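Local coordinates for protein Abbfa_003403 (PDB 4ZXH) that probably assembles a peptide product as a four-domain nonribosomal peptide synthetase, with condensation, adenylation, phosphopantetheine carrier and thioesterase domains in one chain, at residues Leu6-Ile19 with Gly81-Asn93. Numbering follows the deposited sequence.
Sequences LARLEPEVLSRHAI and GIEQLIWDRVYPN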
loop_
_atom_site.group_PDB
_atom_site.type_symbol
_atom_site.label_atom_id
_atom_site.label_comp_id
_atom_site.label_asym_id
_atom_site.label_seq_id
_atom_site.Cartn_x
_atom_site.Cartn_y
_atom_site.Cartn_z
ATOM N N LEU A 6 -33.668 29.511 23.262
ATOM C CA LEU A 6 -33.404 28.124 23.640
ATOM C C LEU A 6 -32.740 27.992 25.011
ATOM O O LEU A 6 -33.260 27.301 25.888
ATOM C CB LEU A 6 -32.533 27.432 22.591
ATOM C CG LEU A 6 -33.237 26.738 21.423
ATOM C CD1 LEU A 6 -32.220 26.019 20.555
ATOM C CD2 LEU A 6 -34.272 25.751 21.931
ATOM N N ALA A 7 -31.593 28.646 25.179
ATOM C CA ALA A 7 -30.773 28.531 26.388
ATOM C C ALA A 7 -30.253 27.100 26.631
ATOM O O ALA A 7 -30.985 26.102 26.549
ATOM C CB ALA A 7 -31.544 29.042 27.621
ATOM N N ARG A 8 -28.957 27.032 26.918
ATOM C CA ARG A 8 -28.269 25.798 27.253
ATOM C C ARG A 8 -28.320 25.583 28.761
ATOM O O ARG A 8 -27.623 26.265 29.523
ATOM C CB ARG A 8 -26.815 25.856 26.767
ATOM C CG ARG A 8 -26.103 24.520 26.590
ATOM C CD ARG A 8 -24.968 24.691 25.585
ATOM N NE ARG A 8 -24.628 26.107 25.410
ATOM C CZ ARG A 8 -24.172 26.650 24.282
ATOM N NH1 ARG A 8 -23.992 25.908 23.196
ATOM N NH2 ARG A 8 -23.903 27.946 24.235
ATOM N N LEU A 9 -29.166 24.660 29.202
ATOM C CA LEU A 9 -29.077 24.201 30.584
ATOM C C LEU A 9 -28.551 22.763 30.528
ATOM O O LEU A 9 -28.796 22.053 29.547
ATOM C CB LEU A 9 -30.423 24.326 31.309
ATOM C CG LEU A 9 -31.696 23.697 30.743
ATOM C CD1 LEU A 9 -31.801 22.298 31.267
ATOM C CD2 LEU A 9 -32.940 24.495 31.093
ATOM N N GLU A 10 -27.834 22.337 31.570
ATOM C CA GLU A 10 -26.849 21.260 31.427
ATOM C C GLU A 10 -27.406 19.834 31.623
ATOM O O GLU A 10 -28.038 19.535 32.631
ATOM C CB GLU A 10 -25.665 21.515 32.374
ATOM C CG GLU A 10 -24.307 21.235 31.713
ATOM C CD GLU A 10 -23.807 22.381 30.827
ATOM O OE1 GLU A 10 -24.515 23.408 30.691
ATOM O OE2 GLU A 10 -22.704 22.242 30.251
ATOM N N PRO A 11 -27.171 18.957 30.627
ATOM C CA PRO A 11 -27.812 17.644 30.464
ATOM C C PRO A 11 -27.317 16.538 31.392
ATOM O O PRO A 11 -26.171 16.573 31.836
ATOM C CB PRO A 11 -27.485 17.290 29.012
ATOM C CG PRO A 11 -26.232 18.036 28.722
ATOM C CD PRO A 11 -26.304 19.293 29.480
ATOM N N GLU A 12 -28.200 15.579 31.674
ATOM C CA GLU A 12 -27.867 14.364 32.405
ATOM C C GLU A 12 -28.147 13.141 31.520
ATOM O O GLU A 12 -28.933 13.207 30.583
ATOM C CB GLU A 12 -28.669 14.269 33.711
ATOM C CG GLU A 12 -28.376 15.345 34.783
ATOM C CD GLU A 12 -26.923 15.358 35.288
ATOM O OE1 GLU A 12 -26.328 14.269 35.469
ATOM O OE2 GLU A 12 -26.380 16.462 35.523
ATOM N N VAL A 13 -27.508 12.021 31.819
ATOM C CA VAL A 13 -27.744 10.783 31.088
ATOM C C VAL A 13 -28.999 10.078 31.603
ATOM O O VAL A 13 -29.125 9.816 32.801
ATOM C CB VAL A 13 -26.518 9.832 31.200
ATOM C CG1 VAL A 13 -26.784 8.506 30.518
ATOM C CG2 VAL A 13 -25.289 10.485 30.601
ATOM N N LEU A 14 -29.933 9.778 30.705
ATOM C CA LEU A 14 -31.151 9.065 31.091
ATOM C C LEU A 14 -30.934 7.556 31.196
ATOM O O LEU A 14 -31.326 6.945 32.189
ATOM C CB LEU A 14 -32.288 9.343 30.106
ATOM C CG LEU A 14 -33.075 10.642 30.253
ATOM C CD1 LEU A 14 -34.151 10.717 29.181
ATOM C CD2 LEU A 14 -33.685 10.705 31.616
ATOM N N SER A 15 -30.334 6.957 30.168
ATOM C CA SER A 15 -30.054 5.520 30.181
ATOM C C SER A 15 -28.861 5.126 29.290
ATOM O O SER A 15 -28.487 5.859 28.373
ATOM C CB SER A 15 -31.298 4.728 29.757
ATOM O OG SER A 15 -31.752 5.112 28.471
ATOM N N ARG A 16 -28.287 3.953 29.575
ATOM C CA ARG A 16 -27.134 3.411 28.842
ATOM C C ARG A 16 -27.486 2.146 28.067
ATOM O O ARG A 16 -28.065 1.224 28.620
ATOM C CB ARG A 16 -25.990 3.105 29.809
ATOM C CG ARG A 16 -25.561 4.308 30.643
ATOM C CD ARG A 16 -24.220 4.107 31.352
ATOM N NE ARG A 16 -23.713 5.398 31.815
ATOM C CZ ARG A 16 -22.748 6.080 31.210
ATOM N NH1 ARG A 16 -22.164 5.564 30.141
ATOM N NH2 ARG A 16 -22.353 7.264 31.682
ATOM N N HIS A 17 -27.126 2.087 26.790
ATOM C CA HIS A 17 -27.392 0.888 26.002
ATOM C C HIS A 17 -26.202 0.443 25.151
ATOM O O HIS A 17 -25.185 1.140 25.052
ATOM C CB HIS A 17 -28.601 1.126 25.112
ATOM C CG HIS A 17 -29.763 1.699 25.849
ATOM N ND1 HIS A 17 -30.605 0.928 26.622
ATOM C CD2 HIS A 17 -30.189 2.977 25.985
ATOM C CE1 HIS A 17 -31.520 1.704 27.176
ATOM N NE2 HIS A 17 -31.292 2.952 26.804
ATOM N N ALA A 18 -26.337 -0.737 24.554
ATOM C CA ALA A 18 -25.358 -1.225 23.607
ATOM C C ALA A 18 -25.596 -0.586 22.244
ATOM O O ALA A 18 -26.678 -0.060 21.991
ATOM C CB ALA A 18 -25.434 -2.723 23.510
ATOM N N ILE A 19 -24.591 -0.613 21.370
ATOM C CA ILE A 19 -24.833 -0.291 19.965
ATOM C C ILE A 19 -25.091 -1.612 19.258
ATOM O O ILE A 19 -24.779 -2.684 19.792
ATOM C CB ILE A 19 -23.661 0.456 19.289
ATOM C CG1 ILE A 19 -22.398 -0.396 19.285
ATOM C CG2 ILE A 19 -23.342 1.742 20.008
ATOM C CD1 ILE A 19 -21.316 0.151 18.352
ATOM N N GLY A 81 -16.170 -1.705 25.822
ATOM C CA GLY A 81 -16.722 -1.528 24.486
ATOM C C GLY A 81 -17.346 -0.176 24.141
ATOM O O GLY A 81 -16.901 0.885 24.590
ATOM N N ILE A 82 -18.395 -0.223 23.327
ATOM C CA ILE A 82 -19.054 0.977 22.837
ATOM C C ILE A 82 -20.495 1.044 23.323
ATOM O O ILE A 82 -21.211 0.043 23.303
ATOM C CB ILE A 82 -19.012 1.015 21.311
ATOM C CG1 ILE A 82 -17.574 0.771 20.841
ATOM C CG2 ILE A 82 -19.519 2.354 20.772
ATOM C CD1 ILE A 82 -17.447 0.321 19.376
ATOM N N GLU A 83 -20.917 2.222 23.774
ATOM C CA GLU A 83 -22.276 2.409 24.293
ATOM C C GLU A 83 -23.081 3.450 23.497
ATOM O O GLU A 83 -22.515 4.270 22.779
ATOM C CB GLU A 83 -22.224 2.823 25.767
ATOM C CG GLU A 83 -22.005 1.683 26.756
ATOM C CD GLU A 83 -21.994 2.157 28.209
ATOM O OE1 GLU A 83 -21.485 3.273 28.454
ATOM O OE2 GLU A 83 -22.513 1.430 29.097
ATOM N N GLN A 84 -24.403 3.387 23.620
ATOM C CA GLN A 84 -25.305 4.482 23.237
ATOM C C GLN A 84 -25.873 5.097 24.497
ATOM O O GLN A 84 -26.455 4.393 25.329
ATOM C CB GLN A 84 -26.474 3.994 22.382
ATOM C CG GLN A 84 -26.148 3.662 20.969
ATOM C CD GLN A 84 -27.369 3.212 20.198
ATOM O OE1 GLN A 84 -27.759 3.844 19.224
ATOM N NE2 GLN A 84 -27.971 2.104 20.622
ATOM N N LEU A 85 -25.732 6.404 24.647
ATOM C CA LEU A 85 -26.370 7.081 25.766
ATOM C C LEU A 85 -27.554 7.925 25.270
ATOM O O LEU A 85 -27.423 8.682 24.301
ATOM C CB LEU A 85 -25.366 7.963 26.500
ATOM C CG LEU A 85 -24.015 7.402 26.946
ATOM C CD1 LEU A 85 -23.274 8.440 27.774
ATOM C CD2 LEU A 85 -24.161 6.089 27.721
ATOM N N ILE A 86 -28.708 7.786 25.919
ATOM C CA ILE A 86 -29.812 8.716 25.693
ATOM C C ILE A 86 -29.763 9.850 26.717
ATOM O O ILE A 86 -30.037 9.645 27.892
ATOM C CB ILE A 86 -31.186 8.024 25.770
ATOM C CG1 ILE A 86 -31.370 7.032 24.615
ATOM C CG2 ILE A 86 -32.283 9.061 25.697
ATOM C CD1 ILE A 86 -32.533 6.084 24.805
ATOM N N TRP A 87 -29.388 11.042 26.265
ATOM C CA TRP A 87 -29.366 12.227 27.115
ATOM C C TRP A 87 -30.772 12.781 27.303
ATOM O O TRP A 87 -31.576 12.729 26.385
ATOM C CB TRP A 87 -28.466 13.298 26.503
ATOM C CG TRP A 87 -27.048 12.888 26.420
ATOM C CD1 TRP A 87 -26.447 12.214 25.400
ATOM C CD2 TRP A 87 -26.036 13.115 27.403
ATOM N NE1 TRP A 87 -25.115 12.010 25.687
ATOM C CE2 TRP A 87 -24.842 12.552 26.915
ATOM C CE3 TRP A 87 -26.022 13.745 28.650
ATOM C CZ2 TRP A 87 -23.649 12.602 27.625
ATOM C CZ3 TRP A 87 -24.836 13.787 29.357
ATOM C CH2 TRP A 87 -23.665 13.219 28.843
ATOM N N ASP A 88 -31.075 13.321 28.478
ATOM C CA ASP A 88 -32.403 13.890 28.707
ATOM C C ASP A 88 -32.647 15.084 27.786
ATOM O O ASP A 88 -33.790 15.400 27.447
ATOM C CB ASP A 88 -32.579 14.311 30.171
ATOM C CG ASP A 88 -31.654 15.448 30.577
ATOM O OD1 ASP A 88 -30.613 15.663 29.910
ATOM O OD2 ASP A 88 -31.963 16.124 31.584
ATOM N N ARG A 89 -31.566 15.745 27.384
ATOM C CA ARG A 89 -31.664 16.889 26.486
ATOM C C ARG A 89 -30.328 17.210 25.832
ATOM O O ARG A 89 -29.273 16.961 26.394
ATOM C CB ARG A 89 -32.183 18.109 27.235
ATOM C CG ARG A 89 -31.190 18.669 28.204
ATOM C CD ARG A 89 -31.770 19.848 28.943
ATOM N NE ARG A 89 -32.934 19.513 29.771
ATOM C CZ ARG A 89 -32.876 19.176 31.062
ATOM N NH1 ARG A 89 -31.698 19.095 31.682
ATOM N NH2 ARG A 89 -33.997 18.901 31.737
ATOM N N VAL A 90 -30.392 17.757 24.626
ATOM C CA VAL A 90 -29.210 18.115 23.859
ATOM C C VAL A 90 -29.357 19.546 23.342
ATOM O O VAL A 90 -30.441 19.942 22.907
ATOM C CB VAL A 90 -29.008 17.161 22.674
ATOM C CG1 VAL A 90 -27.792 17.565 21.882
ATOM C CG2 VAL A 90 -28.839 15.754 23.164
ATOM N N TYR A 91 -28.301 20.345 23.388
ATOM C CA TYR A 91 -28.420 21.656 22.775
ATOM C C TYR A 91 -28.241 21.442 21.275
ATOM O O TYR A 91 -27.252 20.870 20.842
ATOM C CB TYR A 91 -27.410 22.662 23.348
ATOM C CG TYR A 91 -27.675 24.104 22.913
ATOM C CD1 TYR A 91 -28.776 24.808 23.401
ATOM C CD2 TYR A 91 -26.821 24.762 22.024
ATOM C CE1 TYR A 91 -29.026 26.118 23.004
ATOM C CE2 TYR A 91 -27.063 26.073 21.631
ATOM C CZ TYR A 91 -28.166 26.745 22.123
ATOM O OH TYR A 91 -28.417 28.043 21.738
ATOM N N PRO A 92 -29.235 21.859 20.479
ATOM C CA PRO A 92 -29.170 21.605 19.038
ATOM C C PRO A 92 -28.018 22.352 18.431
ATOM O O PRO A 92 -27.703 23.461 18.876
ATOM C CB PRO A 92 -30.503 22.151 18.508
ATOM C CG PRO A 92 -31.386 22.280 19.722
ATOM C CD PRO A 92 -30.455 22.591 20.858
ATOM N N ASN A 93 -27.394 21.746 17.432
ATOM C CA ASN A 93 -26.326 22.389 16.697
ATOM C C ASN A 93 -26.868 22.910 15.363
ATOM O O ASN A 93 -26.856 22.223 14.323
ATOM C CB ASN A 93 -25.165 21.420 16.499
ATOM C CG ASN A 93 -23.978 22.075 15.864
ATOM O OD1 ASN A 93 -24.016 23.264 15.554
ATOM N ND2 ASN A 93 -22.907 21.315 15.670
#
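A classic beta bulge marks this antiparallel pairing of strands 13-18 and 81-87 in the condensation domain: Leu14 and Ser15 both face Ile86. Strand 13-18 is an outer strand of a small three-stranded sheet, and 73-78 flanks 81-87 on its far side. At the bulge Leu14 N donates to Ile86 O (2.8 Å), while Ile86 N reaches Ser15 O; beyond it, His17 and Gln84 exchange a pair of backbone bonds. The stretched-out side chain of Gln84 also sends NE2 to Ala18 O (2.9 Å), and its OE1 is held by Gln23, so both ends of the amide are engaged. Ser15 OG and His17 NE2 are hydrogen-bonded to each other beside Ile86 CD1, and Asp185 takes ND1 on the other side of the imidazole. On the sheet face of Arg16 and Leu85, the arginine chain runs extended alongside the leucine and brings NH1 to the syn side of Glu83 OE1 (2.9 Å) in a salt bridge, with Leu85 CD2 over the guanidinium face. With Val13 CG1 swung opposite the backbone N (chi1 176°), CG2 is the branch left to sit over the six-membered ring of Trp87, whose NE1 bonds Ser74. Past the strands, Asp88 grips Glu12 twice: Asp88 N meets Glu12 O almost straight on, and Glu12 N reaches Asp88 OD1 (3.0 Å) from above the carboxylate plane.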